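Local coordinates for FLAP endonuclease-1 protein (Methanocaldococcus jannaschii, PDB 1A76), which cleaves 5' flaps and acts as a 5'-3' exonuclease in DNA replication and repair, binding magnesium ions that probably take part in the reaction, at residues A[202-206]-A[207-211]; A[285-288]-A[289-293]; A[294-298]-A[299-303]. All blocks are in the same frame, centred on the assembly; numbering follows the deposited sequence.

Contact 1 of 3, residues A[202-206]-A[207-211]; sequences EVLED and LRISL
Arg208, whose N bonds weakly to Leu204 O, has a positive phi of 66° although it carries a full side chain; glycine is the commoner choice at such a place. It is the C-prime residue of a Schellman motif that ends helix 200-207. Leu204 O, the main acceptor, takes Ile209 N at 3.0 Å, in the carbonyl plane and on a lone pair. Arg208 N adds a second weak bond, to Glu205 O at 3.4 Å.

The motif has its usual apolar pairing, here Leu204 with Ile209. Leu204 CD2 meets Ile209 CG1 at 4.1 Å. Leu204 CB makes a close contact with the backbone, 3.1 Å from Ile209 O. Leu204 CD1, the other methyl, comes to 3.8 Å from Leu211 N. Leu204 CG stands opposite its own carbonyl carbon (chi1 -49°), and from there the branch follows the chain leaving the helix. With alanine in its place, both methyls would be gone, and Ile209 CG1 would probably lose its apolar mate at the helix end.

Val203 CG1 and Leu207 CD1 meet at 4.1 Å, the two branches running abreast. Ile209 also packs on Tyr239 and Leu214, which ties the turn to the neighbouring helices of the I-domain. Ser210 is the N-cap of helix 211-221, and its OG bonds to Asp213 N.

The charged side chains meet through water. Glu205 OE1 and Arg208 NH2 are 4.4 Å apart, too far for a salt bridge. One water donates to Glu205 OE1 at 2.7 Å and to Glu205 O, and accepts from Arg208 NH2. The attraction between acid and base is therefore probably softened by solvent, while the reversal itself rests on the backbone bonds and the leucine-isoleucine pair.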
loop_
_atom_site.group_PDB
_atom_site.type_symbol
_atom_site.label_atom_id
_atom_site.label_comp_id
_atom_site.label_asym_id
_atom_site.label_seq_id
_atom_site.Cartn_x
_atom_site.Cartn_y
_atom_site.Cartn_z
ATOM N N GLU A 202 16.395 -6.109 12.632
ATOM C CA GLU A 202 17.591 -6.614 11.973
ATOM C C GLU A 202 18.284 -5.524 11.151
ATOM O O GLU A 202 19.513 -5.415 11.175
ATOM C CB GLU A 202 17.244 -7.796 11.069
ATOM C CG GLU A 202 18.180 -7.954 9.879
ATOM C CD GLU A 202 18.085 -9.328 9.249
ATOM O OE1 GLU A 202 17.002 -9.670 8.734
ATOM O OE2 GLU A 202 19.091 -10.069 9.271
ATOM N N VAL A 203 17.495 -4.735 10.418
ATOM C CA VAL A 203 18.029 -3.652 9.601
ATOM C C VAL A 203 18.839 -2.697 10.481
ATOM O O VAL A 203 19.994 -2.391 10.197
ATOM C CB VAL A 203 16.897 -2.823 8.910
ATOM C CG1 VAL A 203 17.507 -1.634 8.168
ATOM C CG2 VAL A 203 16.125 -3.687 7.924
ATOM N N LEU A 204 18.222 -2.236 11.565
ATOM C CA LEU A 204 18.873 -1.290 12.477
ATOM C C LEU A 204 20.136 -1.825 13.162
ATOM O O LEU A 204 21.142 -1.116 13.241
ATOM C CB LEU A 204 17.860 -0.818 13.525
ATOM C CG LEU A 204 16.521 -0.359 12.941
ATOM C CD1 LEU A 204 15.661 0.299 14.014
ATOM C CD2 LEU A 204 16.799 0.623 11.798
ATOM N N GLU A 205 20.088 -3.065 13.648
ATOM C CA GLU A 205 21.240 -3.663 14.323
ATOM C C GLU A 205 22.398 -3.902 13.352
ATOM O O GLU A 205 23.557 -3.614 13.669
ATOM C CB GLU A 205 20.845 -4.989 14.994
ATOM C CG GLU A 205 19.829 -4.846 16.148
ATOM C CD GLU A 205 20.432 -4.330 17.450
ATOM O OE1 GLU A 205 21.598 -3.880 17.457
ATOM O OE2 GLU A 205 19.719 -4.370 18.475
ATOM N N ASP A 206 22.080 -4.427 12.172
ATOM C CA ASP A 206 23.096 -4.697 11.158
ATOM C C ASP A 206 23.777 -3.441 10.630
ATOM O O ASP A 206 24.989 -3.437 10.436
ATOM C CB ASP A 206 22.487 -5.471 9.991
ATOM C CG ASP A 206 22.271 -6.927 10.321
ATOM O OD1 ASP A 206 22.350 -7.267 11.527
ATOM O OD2 ASP A 206 22.020 -7.724 9.392
ATOM N N LEU A 207 22.997 -2.386 10.395
ATOM C CA LEU A 207 23.542 -1.127 9.882
ATOM C C LEU A 207 24.025 -0.204 11.003
ATOM O O LEU A 207 24.684 0.805 10.754
ATOM C CB LEU A 207 22.493 -0.396 9.032
ATOM C CG LEU A 207 22.222 -0.944 7.621
ATOM C CD1 LEU A 207 21.120 -0.134 6.958
ATOM C CD2 LEU A 207 23.477 -0.870 6.778
ATOM N N ARG A 208 23.688 -0.549 12.238
ATOM C CA ARG A 208 24.100 0.238 13.394
ATOM C C ARG A 208 23.445 1.614 13.404
ATOM O O ARG A 208 24.107 2.616 13.642
ATOM C CB ARG A 208 25.622 0.394 13.413
ATOM C CG ARG A 208 26.364 -0.767 14.037
ATOM C CD ARG A 208 26.625 -0.515 15.522
ATOM N NE ARG A 208 26.014 -1.553 16.339
ATOM C CZ ARG A 208 26.462 -1.956 17.524
ATOM N NH1 ARG A 208 27.546 -1.409 18.063
ATOM N NH2 ARG A 208 25.833 -2.937 18.158
ATOM N N ILE A 209 22.143 1.659 13.142
ATOM C CA ILE A 209 21.420 2.929 13.126
ATOM C C ILE A 209 20.045 2.825 13.799
ATOM O O ILE A 209 19.523 1.732 14.016
ATOM C CB ILE A 209 21.237 3.459 11.670
ATOM C CG1 ILE A 209 20.355 2.522 10.854
ATOM C CG2 ILE A 209 22.584 3.566 10.989
ATOM C CD1 ILE A 209 20.074 3.056 9.449
ATOM N N SER A 210 19.483 3.976 14.146
ATOM C CA SER A 210 18.162 4.048 14.771
ATOM C C SER A 210 17.111 4.229 13.677
ATOM O O SER A 210 17.443 4.477 12.512
ATOM C CB SER A 210 18.090 5.245 15.735
ATOM O OG SER A 210 18.064 6.470 15.016
ATOM N N LEU A 211 15.843 4.110 14.052
ATOM C CA LEU A 211 14.754 4.298 13.092
ATOM C C LEU A 211 14.827 5.755 12.619
ATOM O O LEU A 211 14.642 6.044 11.435
ATOM C CB LEU A 211 13.408 4.036 13.758
ATOM C CG LEU A 211 12.118 3.766 12.949
ATOM C CD1 LEU A 211 11.064 4.720 13.418
ATOM C CD2 LEU A 211 12.332 3.878 11.436
HETATM O O HOH W 1 23.969 -4.451 16.401
#

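Contact 2 of 3, residues A[285-288]-A[289-293]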
loop_
_atom_site.group_PDB
_atom_site.type_symbol
_atom_site.label_atom_id
_atom_site.label_comp_id
_atom_site.label_asym_id
_atom_site.label_seq_id
_atom_site.Cartn_x
_atom_site.Cartn_y
_atom_site.Cartn_z
ATOM N N GLY A 285 -23.607 -12.977 -4.469
ATOM C CA GLY A 285 -23.190 -11.622 -4.777
ATOM C C GLY A 285 -21.851 -11.590 -5.483
ATOM O O GLY A 285 -21.632 -10.755 -6.357
ATOM N N ILE A 286 -20.948 -12.488 -5.098
ATOM C CA ILE A 286 -19.637 -12.543 -5.730
ATOM C C ILE A 286 -19.781 -12.971 -7.187
ATOM O O ILE A 286 -19.156 -12.387 -8.083
ATOM C CB ILE A 286 -18.685 -13.521 -4.971
ATOM C CG1 ILE A 286 -18.293 -12.899 -3.619
ATOM C CG2 ILE A 286 -17.457 -13.802 -5.808
ATOM C CD1 ILE A 286 -17.683 -13.859 -2.629
ATOM N N ILE A 287 -20.617 -13.977 -7.427
ATOM C CA ILE A 287 -20.857 -14.460 -8.791
ATOM C C ILE A 287 -21.429 -13.345 -9.672
ATOM O O ILE A 287 -20.986 -13.133 -10.807
ATOM C CB ILE A 287 -21.854 -15.649 -8.795
ATOM C CG1 ILE A 287 -21.207 -16.851 -8.105
ATOM C CG2 ILE A 287 -22.287 -15.979 -10.225
ATOM C CD1 ILE A 287 -21.711 -18.208 -8.571
ATOM N N LYS A 288 -22.409 -12.630 -9.144
ATOM C CA LYS A 288 -23.031 -11.555 -9.881
ATOM C C LYS A 288 -22.041 -10.451 -10.188
ATOM O O LYS A 288 -21.977 -9.955 -11.308
ATOM C CB LYS A 288 -24.202 -10.980 -9.091
ATOM C CG LYS A 288 -24.923 -9.855 -9.801
ATOM C CD LYS A 288 -25.775 -9.030 -8.844
ATOM C CE LYS A 288 -26.442 -7.873 -9.582
ATOM N NZ LYS A 288 -27.571 -7.297 -8.794
ATOM N N PHE A 289 -21.266 -10.057 -9.188
ATOM C CA PHE A 289 -20.303 -8.988 -9.393
ATOM C C PHE A 289 -19.193 -9.409 -10.355
ATOM O O PHE A 289 -18.937 -8.737 -11.369
ATOM C CB PHE A 289 -19.702 -8.546 -8.046
ATOM C CG PHE A 289 -18.689 -7.451 -8.180
ATOM C CD1 PHE A 289 -19.089 -6.154 -8.491
ATOM C CD2 PHE A 289 -17.332 -7.722 -8.043
ATOM C CE1 PHE A 289 -18.148 -5.138 -8.668
ATOM C CE2 PHE A 289 -16.378 -6.716 -8.216
ATOM C CZ PHE A 289 -16.792 -5.418 -8.531
ATOM N N LEU A 290 -18.552 -10.534 -10.044
ATOM C CA LEU A 290 -17.446 -11.052 -10.842
ATOM C C LEU A 290 -17.811 -11.660 -12.207
ATOM O O LEU A 290 -17.276 -11.253 -13.249
ATOM C CB LEU A 290 -16.662 -12.086 -10.011
ATOM C CG LEU A 290 -15.244 -11.740 -9.528
ATOM C CD1 LEU A 290 -15.132 -10.256 -9.139
ATOM C CD2 LEU A 290 -14.879 -12.655 -8.357
ATOM N N VAL A 291 -18.717 -12.629 -12.204
ATOM C CA VAL A 291 -19.118 -13.298 -13.442
ATOM C C VAL A 291 -20.122 -12.505 -14.277
ATOM O O VAL A 291 -19.861 -12.165 -15.430
ATOM C CB VAL A 291 -19.730 -14.702 -13.146
ATOM C CG1 VAL A 291 -20.110 -15.404 -14.456
ATOM C CG2 VAL A 291 -18.743 -15.543 -12.364
ATOM N N ASP A 292 -21.279 -12.226 -13.693
ATOM C CA ASP A 292 -22.331 -11.502 -14.394
ATOM C C ASP A 292 -21.901 -10.118 -14.861
ATOM O O ASP A 292 -21.984 -9.791 -16.045
ATOM C CB ASP A 292 -23.558 -11.347 -13.493
ATOM C CG ASP A 292 -24.262 -12.664 -13.216
ATOM O OD1 ASP A 292 -23.868 -13.691 -13.800
ATOM O OD2 ASP A 292 -25.214 -12.671 -12.402
ATOM N N GLU A 293 -21.445 -9.303 -13.920
ATOM C CA GLU A 293 -21.055 -7.947 -14.232
ATOM C C GLU A 293 -19.629 -7.727 -14.721
ATOM O O GLU A 293 -19.352 -6.733 -15.406
ATOM C CB GLU A 293 -21.310 -7.078 -13.018
ATOM C CG GLU A 293 -22.718 -7.183 -12.509
ATOM C CD GLU A 293 -22.892 -6.484 -11.194
ATOM O OE1 GLU A 293 -21.876 -6.062 -10.608
ATOM O OE2 GLU A 293 -24.044 -6.355 -10.745
#
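Helix 283-292 widens into a pi-type turn near its C-terminal end, where Asp292 N bonds to Ile287 O at 3.0 Å. Ile287 O also takes Val291 N, at 2.7 Å but with a more bent N-H angle of 132°. The next bond is again five residues long: Glu293 N reaches Lys288 O at 2.7 Å. Before the widening the helix is regular. Phe289 N bonds to Gly285 O, and Leu290 N to Ile286 O.

The apolar pairs run along the helix. Ile286 CG2 touches Leu290 CD2 at 3.8 Å, the two side chains side by side. Ile287 and Val291 are arranged likewise, with Ile287 CG2 at 4.1 Å from Val291 CB. Together these pairs set the helix among its neighbours. Ile286 and Leu290 pack on Phe62 of helix 56-70, while Val291 packs on Val301 of helix 298-315. The Phe289 ring meets Tyr58 edge-to-face.

Lys288 and Glu293 cross obliquely on the exposed side. Lys288 CG is anti to the backbone N (chi1 -179°), and the extended chain brings Lys288 CE to 3.1 Å from Glu293 OE2. Lys288 NZ stays 4.1 Å from Glu293 OE2, beyond a salt bridge. Asp292 CB lies against the Lys288 backbone, 3.0 Å from Lys288 O.

Contact 3 of 3, residues A[294-298]-A[299-303]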
loop_
_atom_site.group_PDB
_atom_site.type_symbol
_atom_site.label_atom_id
_atom_site.label_comp_id
_atom_site.label_asym_id
_atom_site.label_seq_id
_atom_site.Cartn_x
_atom_site.Cartn_y
_atom_site.Cartn_z
ATOM N N ASN A 294 -18.716 -8.636 -14.389
ATOM C CA ASN A 294 -17.346 -8.419 -14.822
ATOM C C ASN A 294 -16.695 -9.512 -15.649
ATOM O O ASN A 294 -15.473 -9.582 -15.775
ATOM C CB ASN A 294 -16.509 -8.029 -13.612
ATOM C CG ASN A 294 -16.726 -6.573 -13.234
ATOM O OD1 ASN A 294 -16.221 -5.671 -13.905
ATOM N ND2 ASN A 294 -17.501 -6.335 -12.183
ATOM N N ASP A 295 -17.542 -10.363 -16.216
ATOM C CA ASP A 295 -17.110 -11.420 -17.104
ATOM C C ASP A 295 -16.046 -12.401 -16.636
ATOM O O ASP A 295 -15.256 -12.905 -17.447
ATOM C CB ASP A 295 -16.686 -10.783 -18.425
ATOM C CG ASP A 295 -17.808 -9.994 -19.063
ATOM O OD1 ASP A 295 -18.863 -10.597 -19.342
ATOM O OD2 ASP A 295 -17.646 -8.775 -19.277
ATOM N N PHE A 296 -15.996 -12.672 -15.343
ATOM C CA PHE A 296 -15.030 -13.647 -14.865
ATOM C C PHE A 296 -15.580 -15.008 -15.306
ATOM O O PHE A 296 -16.771 -15.136 -15.604
ATOM C CB PHE A 296 -14.917 -13.602 -13.338
ATOM C CG PHE A 296 -13.898 -12.607 -12.828
ATOM C CD1 PHE A 296 -13.849 -11.318 -13.334
ATOM C CD2 PHE A 296 -13.000 -12.961 -11.823
ATOM C CE1 PHE A 296 -12.926 -10.393 -12.850
ATOM C CE2 PHE A 296 -12.077 -12.045 -11.334
ATOM C CZ PHE A 296 -12.037 -10.761 -11.846
ATOM N N ASN A 297 -14.714 -16.011 -15.368
ATOM C CA ASN A 297 -15.141 -17.352 -15.760
ATOM C C ASN A 297 -15.989 -17.938 -14.632
ATOM O O ASN A 297 -15.541 -18.024 -13.484
ATOM C CB ASN A 297 -13.930 -18.245 -16.015
ATOM C CG ASN A 297 -14.323 -19.674 -16.304
ATOM O OD1 ASN A 297 -14.210 -20.540 -15.443
ATOM N ND2 ASN A 297 -14.798 -19.926 -17.522
ATOM N N TYR A 298 -17.212 -18.344 -14.960
ATOM C CA TYR A 298 -18.114 -18.881 -13.955
ATOM C C TYR A 298 -17.546 -20.047 -13.180
ATOM O O TYR A 298 -17.510 -20.023 -11.950
ATOM C CB TYR A 298 -19.444 -19.310 -14.576
ATOM C CG TYR A 298 -20.345 -19.964 -13.556
ATOM C CD1 TYR A 298 -21.111 -19.195 -12.684
ATOM C CD2 TYR A 298 -20.358 -21.349 -13.402
ATOM C CE1 TYR A 298 -21.863 -19.786 -11.672
ATOM C CE2 TYR A 298 -21.099 -21.952 -12.400
ATOM C CZ TYR A 298 -21.845 -21.169 -11.535
ATOM O OH TYR A 298 -22.560 -21.767 -10.535
ATOM N N ASP A 299 -17.119 -21.076 -13.902
ATOM C CA ASP A 299 -16.564 -22.272 -13.286
ATOM C C ASP A 299 -15.487 -21.938 -12.253
ATOM O O ASP A 299 -15.547 -22.393 -11.108
ATOM C CB ASP A 299 -15.972 -23.189 -14.365
ATOM C CG ASP A 299 -17.031 -24.018 -15.092
ATOM O OD1 ASP A 299 -18.217 -23.976 -14.697
ATOM O OD2 ASP A 299 -16.663 -24.713 -16.067
ATOM N N ARG A 300 -14.497 -21.151 -12.667
ATOM C CA ARG A 300 -13.401 -20.775 -11.780
ATOM C C ARG A 300 -13.893 -20.025 -10.557
ATOM O O ARG A 300 -13.478 -20.312 -9.439
ATOM C CB ARG A 300 -12.376 -19.917 -12.527
ATOM C CG ARG A 300 -11.066 -19.747 -11.785
ATOM C CD ARG A 300 -10.056 -18.968 -12.611
ATOM N NE ARG A 300 -9.381 -19.810 -13.595
ATOM C CZ ARG A 300 -9.628 -19.787 -14.902
ATOM N NH1 ARG A 300 -10.539 -18.958 -15.395
ATOM N NH2 ARG A 300 -8.961 -20.590 -15.717
ATOM N N VAL A 301 -14.780 -19.061 -10.759
ATOM C CA VAL A 301 -15.289 -18.302 -9.626
ATOM C C VAL A 301 -16.082 -19.217 -8.689
ATOM O O VAL A 301 -15.855 -19.213 -7.480
ATOM C CB VAL A 301 -16.154 -17.096 -10.096
ATOM C CG1 VAL A 301 -16.656 -16.293 -8.877
ATOM C CG2 VAL A 301 -15.308 -16.178 -11.006
ATOM N N LYS A 302 -16.983 -20.022 -9.248
ATOM C CA LYS A 302 -17.782 -20.930 -8.431
ATOM C C LYS A 302 -16.885 -21.783 -7.540
ATOM O O LYS A 302 -17.081 -21.877 -6.324
ATOM C CB LYS A 302 -18.628 -21.840 -9.325
ATOM C CG LYS A 302 -19.390 -22.931 -8.572
ATOM C CD LYS A 302 -20.449 -22.316 -7.669
ATOM C CE LYS A 302 -21.136 -23.360 -6.786
ATOM N NZ LYS A 302 -21.494 -22.787 -5.444
ATOM N N LYS A 303 -15.886 -22.399 -8.154
ATOM C CA LYS A 303 -14.962 -23.249 -7.432
ATOM C C LYS A 303 -14.266 -22.490 -6.306
ATOM O O LYS A 303 -14.096 -23.010 -5.202
ATOM C CB LYS A 303 -13.921 -23.817 -8.397
ATOM C CG LYS A 303 -12.957 -24.791 -7.758
ATOM C CD LYS A 303 -11.833 -25.138 -8.713
ATOM C CE LYS A 303 -11.757 -26.633 -8.936
ATOM N NZ LYS A 303 -11.447 -27.346 -7.661
#
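Tyr298, Asn297 and Asp299 carry most of this contact, at the start of helix 298-315. The Tyr298 ring lies alongside Lys302, one turn further on. Lys302 CB sits over one ring face in a CH-pi contact, 4.2 Å from the Tyr298 ring centroid and 25° off the normal. Farther out, Tyr298 OH comes to 3.6 Å from Lys302 CD. With CG anti to the backbone N (chi1 176°), the Tyr298 ring lies beside the lysine chain. The amine of Lys302 goes on to a salt bridge with Asp306.

Asp299 meets the tyrosine at another place. Asp299 OD1 lies at the ring edge, in the ring plane, 3.6 Å from Tyr298 CD2. The carboxylate and ring planes are 62° apart.

Asn297 is the N-cap of the helix. Asn297 OD1 accepts from Arg300 N at 2.9 Å in a nearly straight bond, with the donor tilted from the amide carbonyl plane. Asn297 O takes Val301 N at 3.0 Å and starts the regular helical bonding; Lys302 N to Tyr298 O follows. Arg300 NH1 reaches back to 3.5 Å from Asn297 CB. The negative charge of Asp299 in this first turn is likely to suit the positive end of the helix dipole.

A hydrophobic staple joins the residue before the cap to the one four after it. Phe296 CB packs on Val301 CG2 at 3.5 Å, and this methyl also lies at the edge of the Phe296 ring, near its plane. The Phe296 and Val301 side chains run nearly perpendicular to each other. Phe296 and Val301 both touch Tyr63 of helix 56-70, and Tyr298 packs on Ile287 and Val291 of helix 283-292.

Contacts 2 and 3 are neighbours, with centres about 8 Å apart. They take in the last turns of helix 283-292, the connecting loop and the start of helix 298-315. Leu290 O probably bonds to Phe296 N, and Phe289 O to Asn294 ND2. Contact 1 lies on the opposite side of the chain's centre, about 48 Å from contact 2 between centres, in the I-domain. Contact 1 ends a helix by a Schellman motif; contact 2 has a pi-type turn within the last turns of helix 283-292. Contact 3 begins a helix with a side-chain cap. Contacts 1 and 2 are partly buried; contact 3 is a surface contact with more exposed polar and aromatic groups.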